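Local atomic coordinates of protein NAGD (PDB entry 2C4N), a protein that hydrolyses the phosphate ester of ribonucleoside monophosphates such as UMP, using magnesium, as a member of the HAD-like hydrolase superfamily. Residues 5-10 against 39-44. Sequence-based numbering, arbitrary orientation.
Sequences NVICDI and VLLTNY. With MG (magnesium ion), chain B; PO4 (phosphate ion), chain D.
Cys8 and Leu40 pair at the middle of a parallel ladder, a worked example of how HAD phosphatases build the active site at the carboxyl ends of central strands. Val39 N donates to Val6 O, Cys8 N to Val39 O at 2.8 Å, Leu41 N to Cys8 O, and Ile10 N to Leu41 O at 3.0 Å, the most bent of the four (133° at the hydrogen). Side-chain packing is close along this ladder. Ile7 CG2, anti to its backbone N, lies 4.1 Å from Leu41 CB, the two side chains side by side; on the other face of the sheet, Leu40 CD2 meets Cys8 CB at 3.9 Å. Ile10 CD1 packs on Thr42 CB. Beyond Ile10 and Thr42 the two segments part, and phosphate, magnesium and water lie there instead. Asp9 OD2 binds the magnesium at 2.2 Å, as do a phosphate oxygen, two waters, the backbone O of Asp11 and Asp201 OD1, while Asp9 OD1 forms a salt bridge with Lys176. Asn43 N donates to phosphate O2 (3.0 Å), consistent with a role in binding the substrate's phosphate. Thr42 OG1, anti to its backbone N (chi1 178°), lies 3.1 Å from phosphate O1 and accepts from Tyr44 N in an ST turn; an alanine here would probably leave that N-H without its mate and the turn less firmly held. Strand 5-9 is flanked on its far side by strand 196-200, and 38-42 by strand 68-70, while helix 180-189 covers Ile7, Val39 and Leu41.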
# COMPACT_ATOMS: atom_id res chain seq x y z
N ASN A 5 -7.36 11.35 -36.40
CA ASN A 5 -7.59 9.97 -35.97
C ASN A 5 -8.39 9.98 -34.67
O ASN A 5 -8.33 10.94 -33.90
CB ASN A 5 -6.25 9.27 -35.72
CG ASN A 5 -5.28 9.46 -36.88
OD1 ASN A 5 -5.34 8.74 -37.88
ND2 ASN A 5 -4.39 10.43 -36.74
N VAL A 6 -9.12 8.90 -34.41
CA VAL A 6 -9.93 8.85 -33.20
C VAL A 6 -9.89 7.51 -32.47
O VAL A 6 -10.07 6.46 -33.07
CB VAL A 6 -11.42 9.14 -33.52
CG1 VAL A 6 -12.26 9.04 -32.23
CG2 VAL A 6 -11.58 10.52 -34.15
N ILE A 7 -9.62 7.57 -31.16
CA ILE A 7 -9.63 6.39 -30.32
C ILE A 7 -10.85 6.63 -29.44
O ILE A 7 -10.93 7.65 -28.75
CB ILE A 7 -8.39 6.28 -29.41
CG1 ILE A 7 -7.14 6.01 -30.24
CG2 ILE A 7 -8.60 5.14 -28.40
CD1 ILE A 7 -5.86 5.95 -29.40
N CYS A 8 -11.81 5.71 -29.46
CA CYS A 8 -13.00 5.89 -28.66
C CYS A 8 -13.24 4.71 -27.75
O CYS A 8 -13.33 3.57 -28.19
CB CYS A 8 -14.22 6.11 -29.55
SG CYS A 8 -15.74 6.50 -28.66
N ASP A 9 -13.32 5.00 -26.46
CA ASP A 9 -13.58 3.96 -25.48
C ASP A 9 -14.98 3.40 -25.69
O ASP A 9 -15.87 4.10 -26.18
CB ASP A 9 -13.44 4.52 -24.07
CG ASP A 9 -13.79 3.51 -23.02
OD1 ASP A 9 -13.14 2.45 -22.99
OD2 ASP A 9 -14.72 3.78 -22.25
N ILE A 10 -15.19 2.14 -25.32
CA ILE A 10 -16.48 1.50 -25.52
C ILE A 10 -17.49 1.62 -24.39
O ILE A 10 -18.50 2.31 -24.52
CB ILE A 10 -16.29 -0.00 -25.87
CG1 ILE A 10 -15.63 -0.11 -27.25
CG2 ILE A 10 -17.63 -0.75 -25.85
CD1 ILE A 10 -15.21 -1.52 -27.64
N VAL A 39 -10.44 3.61 -33.84
CA VAL A 39 -10.17 2.45 -33.01
C VAL A 39 -11.15 2.49 -31.84
O VAL A 39 -11.25 3.51 -31.15
CB VAL A 39 -8.73 2.46 -32.45
CG1 VAL A 39 -8.58 1.41 -31.37
CG2 VAL A 39 -7.74 2.18 -33.57
N LEU A 40 -11.88 1.40 -31.65
CA LEU A 40 -12.82 1.30 -30.54
C LEU A 40 -12.09 0.45 -29.51
O LEU A 40 -11.86 -0.74 -29.70
CB LEU A 40 -14.12 0.63 -31.00
CG LEU A 40 -14.86 1.41 -32.10
CD1 LEU A 40 -16.24 0.80 -32.32
CD2 LEU A 40 -14.99 2.89 -31.70
N LEU A 41 -11.72 1.11 -28.42
CA LEU A 41 -10.93 0.49 -27.36
C LEU A 41 -11.69 -0.00 -26.14
O LEU A 41 -12.66 0.61 -25.69
CB LEU A 41 -9.87 1.50 -26.91
CG LEU A 41 -8.87 1.10 -25.83
CD1 LEU A 41 -7.81 0.18 -26.44
CD2 LEU A 41 -8.22 2.35 -25.25
N THR A 42 -11.24 -1.13 -25.61
CA THR A 42 -11.81 -1.67 -24.38
C THR A 42 -10.70 -2.34 -23.59
O THR A 42 -9.85 -3.03 -24.16
CB THR A 42 -12.95 -2.68 -24.61
OG1 THR A 42 -13.39 -3.17 -23.34
CG2 THR A 42 -12.49 -3.85 -25.47
N ASN A 43 -10.72 -2.14 -22.28
CA ASN A 43 -9.72 -2.72 -21.40
C ASN A 43 -9.95 -4.19 -21.14
O ASN A 43 -9.06 -4.87 -20.63
CB ASN A 43 -9.70 -1.97 -20.08
CG ASN A 43 -8.37 -1.32 -19.80
OD1 ASN A 43 -7.68 -0.89 -20.72
ND2 ASN A 43 -8.01 -1.23 -18.52
N TYR A 44 -11.13 -4.70 -21.48
CA TYR A 44 -11.42 -6.09 -21.23
C TYR A 44 -10.96 -7.00 -22.37
O TYR A 44 -11.08 -6.68 -23.54
CB TYR A 44 -12.90 -6.26 -20.88
CG TYR A 44 -13.20 -5.56 -19.55
CD1 TYR A 44 -13.55 -4.20 -19.51
CD2 TYR A 44 -13.04 -6.22 -18.33
CE1 TYR A 44 -13.73 -3.53 -18.30
CE2 TYR A 44 -13.21 -5.56 -17.11
CZ TYR A 44 -13.56 -4.21 -17.10
OH TYR A 44 -13.72 -3.55 -15.90
MG MG B . -15.33 3.11 -20.21
P PO4 D . -13.96 -0.16 -21.19
O1 PO4 D . -14.37 -0.28 -22.61
O2 PO4 D . -12.48 0.01 -21.11
O3 PO4 D . -14.61 1.01 -20.58
O4 PO4 D . -14.36 -1.38 -20.45
O HOH W 1 -13.29 3.82 -19.36
O HOH W 2 -16.24 2.68 -18.10